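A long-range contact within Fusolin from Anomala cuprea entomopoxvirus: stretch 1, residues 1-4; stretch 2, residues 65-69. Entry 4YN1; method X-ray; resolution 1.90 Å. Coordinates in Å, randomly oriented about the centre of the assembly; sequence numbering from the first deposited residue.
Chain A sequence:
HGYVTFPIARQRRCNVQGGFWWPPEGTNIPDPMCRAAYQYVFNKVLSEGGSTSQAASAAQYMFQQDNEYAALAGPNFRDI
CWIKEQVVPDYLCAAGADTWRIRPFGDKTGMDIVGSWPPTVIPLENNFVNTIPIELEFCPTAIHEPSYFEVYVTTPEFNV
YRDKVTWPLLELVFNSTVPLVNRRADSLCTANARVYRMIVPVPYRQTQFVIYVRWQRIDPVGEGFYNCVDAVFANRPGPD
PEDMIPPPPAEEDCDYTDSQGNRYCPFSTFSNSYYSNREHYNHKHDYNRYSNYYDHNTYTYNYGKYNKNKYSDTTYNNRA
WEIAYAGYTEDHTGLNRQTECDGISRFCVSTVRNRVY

Stretch 1, residues 1-4: HGYV
Stretch 2 65-69: QDNEY

The amino-terminal residues of the fusolin chain, His1 to Val4, are anchored on stretch 65-69, whose first four residues form a type I turn, by two direct hydrogen bonds and one bridging water. The imidazole NE2 of His1 donates to the carboxylate OE2 of Glu68 (2.7 Å, angle at H 147°). The oxygen lies at the ring edge, near the ring plane, where the N-H points. His1 adopts chi1 -66° (m) and chi2 63°; its CA-to-CB bond points toward the turn, and its ND1 is hydrogen-bonded elsewhere in the structure. Glu68 sets its CB sideways, but an extended t,t side chain (chi1 -158°, chi2 176°) with chi3 70° brings the carboxylate to the imidazole.

The second bond joins the backbones: Gly2 N donates to Asn67 O (2.9 Å, 150°). Here the two stretches are in closest register, Gly2 CA lying 4.1 Å from Asn67 CA. A CA-H...O contact supports the pairing, from Asn67 CA to Gly2 O (3.4 Å, 146°), and His1 CA also sits 3.4 Å from Asn67 O. Water 1 extends the link, donating to Gly2 O (2.7 Å) and to Asp66 O (2.9 Å) while accepting from Tyr69 N (3.1 Å); it thus joins two carbonyls that could not bond to each other.

Strand residues 2-4 run extended, with phi/psi 159/-170 at Gly2, -160/164 at Tyr3 and -79/127 at Val4; His1 has psi 143°. The angles of Gly2 by themselves call for glycine, since a CB would jam against the carbonyl O of His1. Across from the strand, Gln65 leaves helical geometry (-84/39) and opens a type I turn through Asp66 (-61/-19) and Asn67 (-95/1), closed by Glu68 N to Gln65 O at 2.9 Å. Glu68 (-126/48) and Tyr69 (-87/77) lead onward.

Packing completes the contact, which buries 296 Å² in total, with Asn67 and His1 contributing most. Tyr3, chi1 44° (p) and chi2 71°, directs its CB toward the turn and meets two side chains obliquely: CD2 lies 3.8 Å from Asn67 CB, and CE2 lies 3.7 Å from Asp66 OD1. The CA-to-CB bond of Asp66 (chi1 68°, p; chi2 -13°) is sideways, but the end of the side chain comes nearer. The CA-to-CB bond of Asn67 (chi1 64°, p; chi2 -21°) is also sideways; its ND2 lies 4.2 Å from His1 CB and is hydrogen-bonded elsewhere. Val4 (chi1 -168°, t) and Tyr69 (chi1 -86°, m; chi2 50°) are buried, but their side chains make no contact across the pair.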

# COMPACT_ATOMS: atom_id res chain seq x y z
N HIS A 1 -4.92 15.18 2.42
CA HIS A 1 -3.61 14.68 2.02
C HIS A 1 -2.97 13.91 3.15
O HIS A 1 -3.14 14.27 4.31
CB HIS A 1 -2.70 15.82 1.61
CG HIS A 1 -3.17 16.49 0.38
ND1 HIS A 1 -4.39 17.14 0.33
CD2 HIS A 1 -2.61 16.52 -0.85
CE1 HIS A 1 -4.52 17.56 -0.92
NE2 HIS A 1 -3.45 17.25 -1.65
N GLY A 2 -2.28 12.84 2.80
CA GLY A 2 -1.58 12.04 3.79
C GLY A 2 -1.30 10.65 3.31
O GLY A 2 -1.52 10.33 2.13
N TYR A 3 -0.84 9.81 4.23
CA TYR A 3 -0.48 8.44 3.91
C TYR A 3 -0.46 7.56 5.16
O TYR A 3 -0.35 8.03 6.29
CB TYR A 3 0.88 8.39 3.19
CG TYR A 3 1.93 9.30 3.82
CD1 TYR A 3 2.48 9.00 5.05
CD2 TYR A 3 2.35 10.46 3.18
CE1 TYR A 3 3.32 9.89 5.70
CE2 TYR A 3 3.26 11.32 3.78
CZ TYR A 3 3.69 11.07 5.08
OH TYR A 3 4.60 11.89 5.71
N VAL A 4 -0.47 6.26 4.94
CA VAL A 4 -0.42 5.32 6.05
C VAL A 4 1.01 5.23 6.53
O VAL A 4 1.90 4.91 5.74
CB VAL A 4 -0.97 3.90 5.71
CG1 VAL A 4 -1.16 3.09 6.99
CG2 VAL A 4 -2.30 3.98 4.95
N GLN A 65 4.89 12.90 -4.51
CA GLN A 65 3.47 13.05 -4.14
C GLN A 65 2.94 11.85 -3.33
O GLN A 65 1.79 11.49 -3.51
CB GLN A 65 2.63 13.22 -5.41
CG GLN A 65 3.00 14.40 -6.29
CD GLN A 65 2.70 15.68 -5.60
OE1 GLN A 65 1.53 16.01 -5.35
NE2 GLN A 65 3.72 16.35 -5.17
N ASP A 66 3.72 11.29 -2.41
CA ASP A 66 3.29 10.15 -1.59
C ASP A 66 2.08 10.47 -0.71
O ASP A 66 1.40 9.55 -0.32
CB ASP A 66 4.44 9.61 -0.74
CG ASP A 66 4.98 10.48 0.37
OD1 ASP A 66 4.64 11.70 0.40
OD2 ASP A 66 5.89 10.03 1.08
N ASN A 67 1.78 11.77 -0.46
CA ASN A 67 0.61 12.20 0.29
C ASN A 67 -0.59 12.56 -0.60
O ASN A 67 -1.62 12.95 -0.07
CB ASN A 67 0.98 13.36 1.20
CG ASN A 67 1.40 14.59 0.42
OD1 ASN A 67 1.78 14.51 -0.74
ND2 ASN A 67 1.43 15.73 1.06
N GLU A 68 -0.47 12.43 -1.93
CA GLU A 68 -1.54 12.74 -2.88
C GLU A 68 -1.87 11.60 -3.82
O GLU A 68 -2.05 11.80 -5.02
CB GLU A 68 -1.21 14.07 -3.63
CG GLU A 68 -2.46 14.70 -4.20
CD GLU A 68 -2.17 16.04 -4.83
OE1 GLU A 68 -1.52 16.06 -5.90
OE2 GLU A 68 -2.46 17.07 -4.18
N TYR A 69 -2.03 10.39 -3.27
CA TYR A 69 -2.50 9.24 -4.02
C TYR A 69 -4.01 9.34 -3.92
O TYR A 69 -4.66 8.70 -3.09
CB TYR A 69 -1.94 7.95 -3.45
CG TYR A 69 -0.58 7.65 -4.04
CD1 TYR A 69 0.43 8.62 -4.07
CD2 TYR A 69 -0.31 6.43 -4.65
CE1 TYR A 69 1.67 8.36 -4.65
CE2 TYR A 69 0.91 6.16 -5.23
CZ TYR A 69 1.89 7.13 -5.25
OH TYR A 69 3.09 6.83 -5.83
O HOH W 1 -1.49 9.32 -0.41